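Local coordinates for ferredoxin-NADP reductase (Neisseria gonorrhoeae MIA_2011_03-10, PDB 5TR9), which binds FAD and probably shuttles electrons between NADP(H) and ferredoxin, at residues Arg44-Ala47 with Gly48-Ser51; Ser156-Phe159 with Pro160-Ile164; Pro206-Leu209 with Lys210-Ser213; Pro235-Val238 with Lys239-Gln243. All coordinates share one frame; numbering follows the deposited sequence.

Contact 1 of 4, residues Arg44-Ala47 with Gly48-Ser51; sequences RFKA and GQFS. With FAD (flavin-adenine dinucleotide), chain C.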
loop_
_atom_site.group_PDB
_atom_site.type_symbol
_atom_site.label_atom_id
_atom_site.label_comp_id
_atom_site.label_asym_id
_atom_site.label_seq_id
_atom_site.Cartn_x
_atom_site.Cartn_y
_atom_site.Cartn_z
ATOM N N ARG A 44 -6.882 -1.906 17.321
ATOM C CA ARG A 44 -5.440 -2.061 17.170
ATOM C C ARG A 44 -5.124 -2.637 15.799
ATOM O O ARG A 44 -5.860 -3.491 15.289
ATOM C CB ARG A 44 -4.881 -2.994 18.242
ATOM C CG ARG A 44 -5.322 -2.655 19.651
ATOM C CD ARG A 44 -4.610 -1.419 20.154
ATOM N NE ARG A 44 -3.168 -1.540 19.975
ATOM C CZ ARG A 44 -2.372 -2.252 20.767
ATOM N NH1 ARG A 44 -2.878 -2.910 21.805
ATOM N NH2 ARG A 44 -1.068 -2.307 20.521
ATOM N N PHE A 45 -4.017 -2.191 15.205
ATOM C CA PHE A 45 -3.555 -2.833 13.985
ATOM C C PHE A 45 -2.045 -2.699 13.914
ATOM O O PHE A 45 -1.437 -1.909 14.642
ATOM C CB PHE A 45 -4.231 -2.255 12.729
ATOM C CG PHE A 45 -3.812 -0.852 12.391
ATOM C CD1 PHE A 45 -4.406 0.246 13.023
ATOM C CD2 PHE A 45 -2.830 -0.630 11.422
ATOM C CE1 PHE A 45 -4.019 1.542 12.695
ATOM C CE2 PHE A 45 -2.433 0.658 11.091
ATOM C CZ PHE A 45 -3.030 1.752 11.741
ATOM N N LYS A 46 -1.438 -3.532 13.078
ATOM C CA LYS A 46 -0.026 -3.409 12.764
ATOM C C LYS A 46 0.112 -2.761 11.395
ATOM O O LYS A 46 -0.621 -3.103 10.463
ATOM C CB LYS A 46 0.668 -4.772 12.769
ATOM C CG LYS A 46 0.662 -5.472 14.110
ATOM C CD LYS A 46 1.334 -6.838 13.985
ATOM C CE LYS A 46 1.183 -7.665 15.241
ATOM N NZ LYS A 46 1.967 -7.101 16.375
ATOM N N ALA A 47 1.061 -1.834 11.269
ATOM C CA ALA A 47 1.246 -1.147 9.995
ATOM C C ALA A 47 1.444 -2.145 8.861
ATOM O O ALA A 47 2.247 -3.078 8.968
ATOM C CB ALA A 47 2.446 -0.206 10.078
ATOM N N GLY A 48 0.681 -1.947 7.775
ATOM C CA GLY A 48 0.644 -2.866 6.659
ATOM C C GLY A 48 -0.630 -3.691 6.588
ATOM O O GLY A 48 -0.916 -4.284 5.533
ATOM N N GLN A 49 -1.402 -3.737 7.665
ATOM C CA GLN A 49 -2.617 -4.537 7.705
ATOM C C GLN A 49 -3.812 -3.776 7.130
ATOM O O GLN A 49 -3.756 -2.570 6.858
ATOM C CB GLN A 49 -2.896 -4.977 9.141
ATOM C CG GLN A 49 -1.885 -6.012 9.619
ATOM C CD GLN A 49 -2.295 -6.644 10.924
ATOM O OE1 GLN A 49 -2.696 -5.960 11.874
ATOM N NE2 GLN A 49 -2.210 -7.970 10.984
ATOM N N PHE A 50 -4.904 -4.515 6.915
ATOM C CA PHE A 50 -6.116 -3.935 6.355
ATOM C C PHE A 50 -7.321 -4.108 7.277
ATOM O O PHE A 50 -7.402 -5.041 8.088
ATOM C CB PHE A 50 -6.415 -4.506 4.947
ATOM C CG PHE A 50 -6.626 -6.003 4.888
ATOM C CD1 PHE A 50 -7.905 -6.553 5.030
ATOM C CD2 PHE A 50 -5.563 -6.858 4.617
ATOM C CE1 PHE A 50 -8.106 -7.939 4.937
ATOM C CE2 PHE A 50 -5.757 -8.245 4.525
ATOM C CZ PHE A 50 -7.025 -8.779 4.683
ATOM N N SER A 51 -8.244 -3.150 7.156
ATOM C CA SER A 51 -9.533 -3.144 7.825
ATOM C C SER A 51 -10.591 -3.718 6.899
ATOM O O SER A 51 -10.400 -3.815 5.687
ATOM C CB SER A 51 -9.948 -1.719 8.194
ATOM O OG SER A 51 -8.950 -1.041 8.936
HETATM P PA FAD C . -15.926 -4.522 -6.468
HETATM O O1A FAD C . -17.206 -5.238 -6.749
HETATM O O2A FAD C . -15.226 -4.883 -5.163
HETATM O O5B FAD C . -14.870 -4.753 -7.595
HETATM C C5B FAD C . -15.214 -4.615 -8.987
HETATM C C4B FAD C . -13.936 -4.765 -9.776
HETATM O O4B FAD C . -13.142 -3.574 -9.607
HETATM C C3B FAD C . -13.023 -5.893 -9.316
HETATM O O3B FAD C . -13.380 -7.140 -9.901
HETATM C C2B FAD C . -11.652 -5.426 -9.809
HETATM O O2B FAD C . -11.462 -5.730 -11.187
HETATM C C1B FAD C . -11.764 -3.907 -9.672
HETATM N N9A FAD C . -11.117 -3.341 -8.497
HETATM C C8A FAD C . -11.530 -3.422 -7.195
HETATM N N7A FAD C . -10.768 -2.760 -6.354
HETATM C C5A FAD C . -9.800 -2.192 -7.169
HETATM C C6A FAD C . -8.695 -1.369 -6.888
HETATM N N6A FAD C . -8.367 -0.969 -5.655
HETATM N N1A FAD C . -7.918 -0.986 -7.928
HETATM C C2A FAD C . -8.248 -1.387 -9.161
HETATM N N3A FAD C . -9.264 -2.165 -9.545
HETATM C C4A FAD C . -10.013 -2.528 -8.494
HETATM N N1 FAD C . -9.333 -1.006 -2.686
HETATM C C2 FAD C . -8.901 0.278 -2.538
HETATM O O2 FAD C . -9.346 1.191 -3.249
HETATM N N3 FAD C . -7.923 0.557 -1.589
HETATM C C4 FAD C . -7.323 -0.367 -0.748
HETATM O O4 FAD C . -6.476 -0.010 0.071
HETATM C C4X FAD C . -7.803 -1.717 -0.912
HETATM N N5 FAD C . -7.268 -2.666 -0.164
HETATM C C5X FAD C . -7.736 -3.957 -0.328
HETATM C C6 FAD C . -7.186 -4.972 0.459
HETATM C C7 FAD C . -7.618 -6.287 0.334
HETATM C C7M FAD C . -7.017 -7.356 1.209
HETATM C C8 FAD C . -8.630 -6.599 -0.587
HETATM C C8M FAD C . -9.121 -8.019 -0.736
HETATM C C9 FAD C . -9.175 -5.590 -1.380
HETATM C C9A FAD C . -8.743 -4.274 -1.254
HETATM N N10 FAD C . -9.245 -3.231 -2.069
HETATM C C10 FAD C . -8.819 -1.942 -1.901
HETATM C "C1'" FAD C . -10.389 -3.451 -2.956
HETATM C "C2'" FAD C . -11.685 -3.051 -2.226
HETATM O "O2'" FAD C . -12.009 -3.973 -1.182
HETATM C "C3'" FAD C . -12.867 -2.943 -3.192
HETATM O "O3'" FAD C . -12.922 -4.107 -4.009
HETATM C "C4'" FAD C . -12.897 -1.638 -3.989
HETATM O "O4'" FAD C . -13.132 -0.553 -3.088
HETATM C "C5'" FAD C . -13.963 -1.623 -5.065
HETATM O "O5'" FAD C . -15.234 -1.951 -4.470
HETATM P P FAD C . -16.557 -1.965 -5.345
HETATM O O1P FAD C . -16.807 -0.579 -5.926
HETATM O O2P FAD C . -17.629 -2.589 -4.523
HETATM O O3P FAD C . -16.148 -2.954 -6.543
#
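A type II beta turn running from Lys46 to Gln49 leads into strand 50-57 of the antiparallel sheet of the FAD-binding domain, and the residue that follows the turn, Phe50, lies in the flavin pocket. The turn is closed by the backbone bond from Gln49 N to Lys46 O, 3.0 Å long, whose donor lies in the plane of the carbonyl. Gly48 takes the third position with positive phi (106°), where a CB would clash with the carbonyl oxygen of Ala47. A second bond returns across the turn from the Gln49 side chain: Lys46 N donates to Gln49 OE1 at 3.0 Å. It is nearly straight at the hydrogen (168°), although the donor stands above the amide plane and not on a lone pair. With CG beside its own backbone N (chi1 -70°) and the chain extended beyond, the glutamine lies alongside Lys46, both side chains pointing the same way. Gln49 CG passes 3.3 Å from Lys46 O, and Gln49 OE1 rests 3.7 Å from Lys46 CB. The other end of the amide is fixed too, since Gln49 NE2 donates to the carbonyl oxygen of Gly110; the two bonds together set the rotation of the group. Phe45 points its ring into the protein and packs on Ser137 of helix 133-139, which Ala47 also touches, so the turn sits against the NAD-binding domain. Phe50 meets the dimethylbenzene end of the isoalloxazine, and FAD C7M stands 3.5 Å above the plane of the Phe50 ring, over its centre.

Contact 2 of 4, residues Ser156-Phe159 with Pro160-Ile164; sequences SVSF and PEELI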
loop_
_atom_site.group_PDB
_atom_site.type_symbol
_atom_site.label_atom_id
_atom_site.label_comp_id
_atom_site.label_asym_id
_atom_site.label_seq_id
_atom_site.Cartn_x
_atom_site.Cartn_y
_atom_site.Cartn_z
ATOM N N SER A 156 3.866 2.185 -9.096
ATOM C CA SER A 156 3.460 2.113 -10.501
ATOM C C SER A 156 1.989 2.489 -10.650
ATOM O O SER A 156 1.130 1.953 -9.943
ATOM C CB SER A 156 3.700 0.702 -11.042
ATOM O OG SER A 156 3.089 0.498 -12.311
ATOM N N VAL A 157 1.702 3.389 -11.593
ATOM C CA VAL A 157 0.345 3.743 -11.994
ATOM C C VAL A 157 0.360 3.902 -13.509
ATOM O O VAL A 157 1.416 3.883 -14.139
ATOM C CB VAL A 157 -0.147 5.042 -11.330
ATOM C CG1 VAL A 157 -0.159 4.898 -9.797
ATOM C CG2 VAL A 157 0.741 6.206 -11.755
ATOM N N SER A 158 -0.821 4.103 -14.096
ATOM C CA SER A 158 -0.860 4.282 -15.550
ATOM C C SER A 158 -0.447 5.687 -15.982
ATOM O O SER A 158 0.325 5.850 -16.939
ATOM C CB SER A 158 -2.257 3.979 -16.080
ATOM O OG SER A 158 -2.595 2.606 -15.911
ATOM N N PHE A 159 -0.973 6.714 -15.315
ATOM C CA PHE A 159 -0.783 8.107 -15.709
ATOM C C PHE A 159 -0.349 8.933 -14.508
ATOM O O PHE A 159 -0.720 8.611 -13.374
ATOM C CB PHE A 159 -2.081 8.684 -16.298
ATOM C CG PHE A 159 -2.492 8.024 -17.587
ATOM C CD1 PHE A 159 -1.973 8.465 -18.794
ATOM C CD2 PHE A 159 -3.340 6.923 -17.578
ATOM C CE1 PHE A 159 -2.325 7.840 -19.991
ATOM C CE2 PHE A 159 -3.696 6.293 -18.761
ATOM C CZ PHE A 159 -3.187 6.749 -19.965
ATOM N N PRO A 160 0.436 9.997 -14.725
ATOM C CA PRO A 160 1.020 10.733 -13.582
ATOM C C PRO A 160 -0.007 11.373 -12.664
ATOM O O PRO A 160 0.312 11.606 -11.486
ATOM C CB PRO A 160 1.917 11.787 -14.249
ATOM C CG PRO A 160 1.438 11.888 -15.667
ATOM C CD PRO A 160 0.901 10.524 -16.022
ATOM N N GLU A 161 -1.217 11.667 -13.157
ATOM C CA GLU A 161 -2.266 12.199 -12.295
ATOM C C GLU A 161 -2.584 11.259 -11.140
ATOM O O GLU A 161 -3.110 11.713 -10.116
ATOM C CB GLU A 161 -3.542 12.463 -13.098
ATOM C CG GLU A 161 -3.479 13.630 -14.063
ATOM C CD GLU A 161 -2.857 13.275 -15.404
ATOM O OE1 GLU A 161 -2.316 12.162 -15.552
ATOM O OE2 GLU A 161 -2.914 14.129 -16.314
ATOM N N GLU A 162 -2.317 9.959 -11.300
ATOM C CA GLU A 162 -2.593 8.967 -10.270
ATOM C C GLU A 162 -1.518 8.913 -9.194
ATOM O O GLU A 162 -1.697 8.198 -8.202
ATOM C CB GLU A 162 -2.773 7.592 -10.919
ATOM C CG GLU A 162 -4.018 7.560 -11.802
ATOM C CD GLU A 162 -4.122 6.347 -12.705
ATOM O OE1 GLU A 162 -3.164 6.053 -13.448
ATOM O OE2 GLU A 162 -5.198 5.710 -12.704
ATOM N N LEU A 163 -0.417 9.649 -9.360
ATOM C CA LEU A 163 0.656 9.676 -8.360
ATOM C C LEU A 163 0.300 10.704 -7.284
ATOM O O LEU A 163 0.922 11.761 -7.148
ATOM C CB LEU A 163 1.989 10.007 -9.023
ATOM C CG LEU A 163 2.543 9.018 -10.062
ATOM C CD1 LEU A 163 3.700 9.643 -10.840
ATOM C CD2 LEU A 163 2.973 7.716 -9.402
ATOM N N ILE A 164 -0.751 10.389 -6.517
ATOM C CA ILE A 164 -1.319 11.412 -5.641
ATOM C C ILE A 164 -0.517 11.616 -4.364
ATOM O O ILE A 164 -0.799 12.569 -3.621
ATOM C CB ILE A 164 -2.792 11.102 -5.306
ATOM C CG1 ILE A 164 -2.930 9.783 -4.556
ATOM C CG2 ILE A 164 -3.662 11.099 -6.590
ATOM C CD1 ILE A 164 -4.278 9.653 -3.845
HETATM O O HOH W 1 -5.373 3.254 -14.031
#
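Glu162 OE1 reaches back to the backbone amides just beyond the end of strand 150-157. Phe159 N donates to it at 3.0 Å with an angle of 157° at the hydrogen, meeting the oxygen nearly along its C-O axis. Ser158 N gives the same Glu162 OE1 a weak, bent bond of 3.1 Å. In the other direction Glu162 N donates to Phe159 O at 2.9 Å from well above the carbonyl plane, so backbone and side chain of one glutamate both fasten the turn. Its chi1 of -66° sets CG beside the backbone N, and the extended chain beyond carries the carboxylate to these amides. The second oxygen, Glu162 OE2, accepts a bond of 2.8 Å from a water that is also weakly linked to Ser158 OG. This is the link that leaves a central strand of the parallel sheet in the NAD-binding domain and leads, by a short 3-10 turn at 160-162, toward helix 166-173. Leu163 forms the centre of an inverse gamma turn there. Next to the polar network the side chains of Val157 and Glu162 run antiparallel, Val157 CB 3.7 Å from Glu162 CB. Val157 CG2 meets Leu163 CD2 at 3.6 Å. Farther out, Leu163 packs on Pro189 and Thr191 of the adjacent strand 185-191, while Glu162 and Ile164 touch Leu32 of the FAD-binding domain.

Contact 3 of 4, residues Pro206-Leu209 with Lys210-Ser213; sequences PELL and KNNS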
loop_
_atom_site.group_PDB
_atom_site.type_symbol
_atom_site.label_atom_id
_atom_site.label_comp_id
_atom_site.label_asym_id
_atom_site.label_seq_id
_atom_site.Cartn_x
_atom_site.Cartn_y
_atom_site.Cartn_z
ATOM N N PRO A 206 7.708 -5.640 -13.388
ATOM C CA PRO A 206 8.498 -6.854 -13.679
ATOM C C PRO A 206 9.573 -6.609 -14.716
ATOM O O PRO A 206 10.706 -7.076 -14.544
ATOM C CB PRO A 206 7.438 -7.860 -14.164
ATOM C CG PRO A 206 6.180 -7.395 -13.488
ATOM C CD PRO A 206 6.263 -5.891 -13.522
ATOM N N GLU A 207 9.264 -5.834 -15.762
ATOM C CA GLU A 207 10.276 -5.518 -16.767
ATOM C C GLU A 207 11.391 -4.653 -16.182
ATOM O O GLU A 207 12.572 -4.847 -16.510
ATOM C CB GLU A 207 9.640 -4.825 -17.977
ATOM C CG GLU A 207 10.670 -4.593 -19.103
ATOM C CD GLU A 207 10.071 -4.062 -20.398
ATOM O OE1 GLU A 207 8.842 -3.854 -20.464
ATOM O OE2 GLU A 207 10.847 -3.851 -21.356
ATOM N N LEU A 208 11.034 -3.693 -15.322
ATOM C CA LEU A 208 12.029 -2.826 -14.690
ATOM C C LEU A 208 12.910 -3.568 -13.697
ATOM O O LEU A 208 14.023 -3.106 -13.408
ATOM C CB LEU A 208 11.338 -1.661 -13.991
ATOM C CG LEU A 208 10.492 -0.754 -14.886
ATOM C CD1 LEU A 208 9.626 0.141 -14.016
ATOM C CD2 LEU A 208 11.376 0.075 -15.828
ATOM N N LEU A 209 12.439 -4.692 -13.154
ATOM C CA LEU A 209 13.321 -5.557 -12.378
ATOM C C LEU A 209 14.264 -6.329 -13.289
ATOM O O LEU A 209 15.472 -6.413 -13.027
ATOM C CB LEU A 209 12.491 -6.523 -11.534
ATOM C CG LEU A 209 11.726 -5.918 -10.366
ATOM C CD1 LEU A 209 10.718 -6.926 -9.811
ATOM C CD2 LEU A 209 12.682 -5.440 -9.265
ATOM N N LYS A 210 13.725 -6.895 -14.373
ATOM C CA LYS A 210 14.534 -7.687 -15.296
ATOM C C LYS A 210 15.687 -6.876 -15.876
ATOM O O LYS A 210 16.806 -7.384 -16.000
ATOM C CB LYS A 210 13.668 -8.225 -16.433
ATOM C CG LYS A 210 12.639 -9.268 -16.052
ATOM C CD LYS A 210 11.924 -9.750 -17.315
ATOM C CE LYS A 210 10.765 -10.687 -17.015
ATOM N NZ LYS A 210 9.584 -9.956 -16.488
ATOM N N ASN A 211 15.433 -5.629 -16.265
ATOM C CA ASN A 211 16.430 -4.835 -16.973
ATOM C C ASN A 211 17.280 -3.978 -16.037
ATOM O O ASN A 211 18.037 -3.124 -16.515
ATOM C CB ASN A 211 15.765 -3.966 -18.062
ATOM C CG ASN A 211 14.915 -2.806 -17.510
ATOM O OD1 ASN A 211 14.971 -2.471 -16.332
ATOM N ND2 ASN A 211 14.130 -2.178 -18.392
ATOM N N ASN A 212 17.152 -4.180 -14.723
ATOM C CA ASN A 212 17.949 -3.514 -13.695
ATOM C C ASN A 212 17.659 -2.025 -13.569
ATOM O O ASN A 212 18.427 -1.303 -12.932
ATOM C CB ASN A 212 19.447 -3.738 -13.930
ATOM C CG ASN A 212 19.821 -5.191 -13.829
ATOM O OD1 ASN A 212 19.693 -5.797 -12.769
ATOM N ND2 ASN A 212 20.265 -5.769 -14.938
ATOM N N SER A 213 16.549 -1.541 -14.129
ATOM C CA SER A 213 16.244 -0.117 -14.015
ATOM C C SER A 213 15.884 0.280 -12.587
ATOM O O SER A 213 16.202 1.394 -12.160
ATOM C CB SER A 213 15.115 0.272 -14.968
ATOM O OG SER A 213 15.608 0.417 -16.292
HETATM O O HOH W 2 13.748 -3.165 -21.091
HETATM O O HOH W 3 17.105 -5.787 -10.668
#
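Pro206 O accepts from Lys210 N at 3.0 Å, a regular helical bond, and more weakly from Leu209 N at 3.3 Å. One residue on, Asn211 N still makes a helical bond to Glu207 O, 3.0 Å long. With CG held between its backbone N and carbonyl carbon (chi1 70°), Asn211 folds its side-chain amide back over the last turn of the helix, Asn211 CG lying 3.3 Å from Glu207 O. Asn211 ND2 donates to a water that in turn donates to Glu207 OE2; that carboxylate oxygen also forms a salt bridge with Lys203. The other branch, Asn211 OD1, accepts from Ser213 N at 2.9 Å, which defines an Asx turn joining helix 205-210 to helix 213-218 in the NAD-binding domain. Asn212, with positive phi (68°), occupies the N-cap position of the second helix, though its side chain makes no capping bond; Asn212 N donates to Leu209 O at 3.3 Å from far above the carbonyl plane. Across the corner Leu208 CD2 packs on Ser213 CB at 3.8 Å. Lys210 runs back along the helix until its NZ lies 3.8 Å from Pro206 CB, and there donates to Thr244 OG1 of helix 235-247.

Contact 4 of 4, residues Pro235-Val238 with Lys239-Gln243; sequences PEMV and KDTFQ. With EDO (1,2-ethanediol), chain B.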
loop_
_atom_site.group_PDB
_atom_site.type_symbol
_atom_site.label_atom_id
_atom_site.label_comp_id
_atom_site.label_asym_id
_atom_site.label_seq_id
_atom_site.Cartn_x
_atom_site.Cartn_y
_atom_site.Cartn_z
ATOM N N PRO A 235 -3.581 -8.160 -9.057
ATOM C CA PRO A 235 -3.181 -9.578 -9.028
ATOM C C PRO A 235 -2.204 -9.960 -10.122
ATOM O O PRO A 235 -1.257 -10.703 -9.847
ATOM C CB PRO A 235 -4.521 -10.302 -9.172
ATOM C CG PRO A 235 -5.490 -9.391 -8.480
ATOM C CD PRO A 235 -5.028 -7.991 -8.830
ATOM N N GLU A 236 -2.381 -9.451 -11.348
ATOM C CA GLU A 236 -1.453 -9.812 -12.416
ATOM C C GLU A 236 -0.055 -9.282 -12.131
ATOM O O GLU A 236 0.940 -9.987 -12.348
ATOM C CB GLU A 236 -1.948 -9.300 -13.767
ATOM C CG GLU A 236 -0.992 -9.683 -14.886
ATOM C CD GLU A 236 -1.533 -9.459 -16.273
ATOM O OE1 GLU A 236 -0.826 -9.870 -17.213
ATOM O OE2 GLU A 236 -2.639 -8.898 -16.432
ATOM N N MET A 237 0.040 -8.034 -11.659
ATOM C CA MET A 237 1.346 -7.479 -11.312
ATOM C C MET A 237 1.995 -8.268 -10.186
ATOM O O MET A 237 3.189 -8.573 -10.244
ATOM C CB MET A 237 1.215 -6.007 -10.922
ATOM C CG MET A 237 2.507 -5.428 -10.360
ATOM S SD MET A 237 2.589 -5.544 -8.553
ATOM C CE MET A 237 4.079 -4.607 -8.223
ATOM N N VAL A 238 1.224 -8.613 -9.153
ATOM C CA VAL A 238 1.804 -9.336 -8.023
ATOM C C VAL A 238 2.368 -10.672 -8.486
ATOM O O VAL A 238 3.503 -11.033 -8.142
ATOM C CB VAL A 238 0.764 -9.516 -6.906
ATOM C CG1 VAL A 238 1.348 -10.369 -5.809
ATOM C CG2 VAL A 238 0.384 -8.148 -6.341
ATOM N N LYS A 239 1.591 -11.410 -9.286
ATOM C CA LYS A 239 2.046 -12.693 -9.824
ATOM C C LYS A 239 3.277 -12.525 -10.709
ATOM O O LYS A 239 4.276 -13.242 -10.549
ATOM C CB LYS A 239 0.914 -13.365 -10.605
ATOM C CG LYS A 239 1.289 -14.748 -11.138
ATOM C CD LYS A 239 0.128 -15.414 -11.871
ATOM C CE LYS A 239 0.164 -15.121 -13.360
ATOM N NZ LYS A 239 -0.850 -15.920 -14.116
ATOM N N ASP A 240 3.224 -11.581 -11.654
ATOM C CA ASP A 240 4.342 -11.393 -12.578
ATOM C C ASP A 240 5.603 -10.943 -11.843
ATOM O O ASP A 240 6.711 -11.383 -12.172
ATOM C CB ASP A 240 3.976 -10.372 -13.655
ATOM C CG ASP A 240 2.985 -10.903 -14.679
ATOM O OD1 ASP A 240 2.740 -12.133 -14.732
ATOM O OD2 ASP A 240 2.456 -10.068 -15.453
ATOM N N THR A 241 5.451 -10.065 -10.848
ATOM C CA THR A 241 6.603 -9.616 -10.067
ATOM C C THR A 241 7.190 -10.767 -9.258
ATOM O O THR A 241 8.413 -10.954 -9.224
ATOM C CB THR A 241 6.186 -8.464 -9.155
ATOM O OG1 THR A 241 5.656 -7.398 -9.954
ATOM C CG2 THR A 241 7.369 -7.944 -8.329
ATOM N N PHE A 242 6.329 -11.550 -8.606
ATOM C CA PHE A 242 6.792 -12.709 -7.838
ATOM C C PHE A 242 7.562 -13.682 -8.721
ATOM O O PHE A 242 8.674 -14.112 -8.377
ATOM C CB PHE A 242 5.589 -13.398 -7.189
ATOM C CG PHE A 242 5.923 -14.689 -6.495
ATOM C CD1 PHE A 242 6.721 -14.697 -5.371
ATOM C CD2 PHE A 242 5.413 -15.890 -6.955
ATOM C CE1 PHE A 242 7.035 -15.895 -4.746
ATOM C CE2 PHE A 242 5.711 -17.092 -6.313
ATOM C CZ PHE A 242 6.517 -17.084 -5.203
ATOM N N GLN A 243 6.999 -14.028 -9.883
ATOM C CA GLN A 243 7.662 -14.984 -10.763
ATOM C C GLN A 243 8.986 -14.437 -11.273
ATOM O O GLN A 243 9.954 -15.192 -11.423
ATOM C CB GLN A 243 6.744 -15.356 -11.923
ATOM C CG GLN A 243 5.492 -16.054 -11.438
ATOM C CD GLN A 243 4.610 -16.565 -12.544
ATOM O OE1 GLN A 243 4.831 -16.294 -13.739
ATOM N NE2 GLN A 243 3.592 -17.340 -12.158
HETATM C C1 EDO B . -2.706 -13.197 -12.551
HETATM O O1 EDO B . -3.767 -13.104 -11.597
HETATM C C2 EDO B . -3.179 -12.750 -13.928
HETATM O O2 EDO B . -2.142 -13.020 -14.878
HETATM O O HOH W 4 0.795 -12.865 -16.497
#
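Met237 O is gripped twice by Thr241: OG1 donates to it at 2.7 Å and the backbone N at 2.8 Å, the two arriving from opposite faces of the carbonyl plane. A chi1 of -58° puts Thr241 OG1 beside its own backbone N, from where the hydroxyl can turn back on the preceding turn of helix. The regular bonds of helix 235-247 run alongside, as from Asp240 N to Glu236 O. On the exposed side, Glu236 and Asp240 bring two like charges together, with Glu236 OE1 3.7 Å from Asp240 OD2 and the carboxylate planes turned 75° apart. A water that donates to Asp240 OD1 at 2.7 Å, with Glu236 OE1 in weak reach, may ease this approach; the proximity might raise the proton affinity of either acid. Lys239 NZ bonds only weakly to O2 of an ethanediol, probably from the crystallisation liquor, that rests beside Glu236 CG. On the inner side Met237, bent at chi2, lays its end across Thr241, Met237 CE 3.6 Å from Thr241 OG1. Asn234 OD1 accepts from Met237 N at the start of the helix. In this beta-alpha-beta unit the helix crosses from strand 227-233 to strand 261-265: Met237 and Thr241 rest on Ile231 and on Leu126 of strand 122-128, Val238 and Phe242 on Met263, and Pro206 of helix 205-210 packs against Asp240 and Thr241.

Overall arrangement
From the N terminus, contact 1 makes the turn into strand 50-57 of the antiparallel sheet, in the FAD-binding domain. The other three follow in the NAD-binding domain: contact 2 closes the turn after strand 150-157, contact 3 the corner between helices 205-210 and 213-218, and contact 4 the opening turns of helix 235-247. All four are local and in series; none nests or crosses. Contacts 1 and 2 have centres about 25 Å apart, on opposite sides of the chain's centre. Contacts 3 and 4 touch, Leu209 CD1 lying 3.8 Å from Thr241 CG2, which ties two helices of the parallel-sheet domain together.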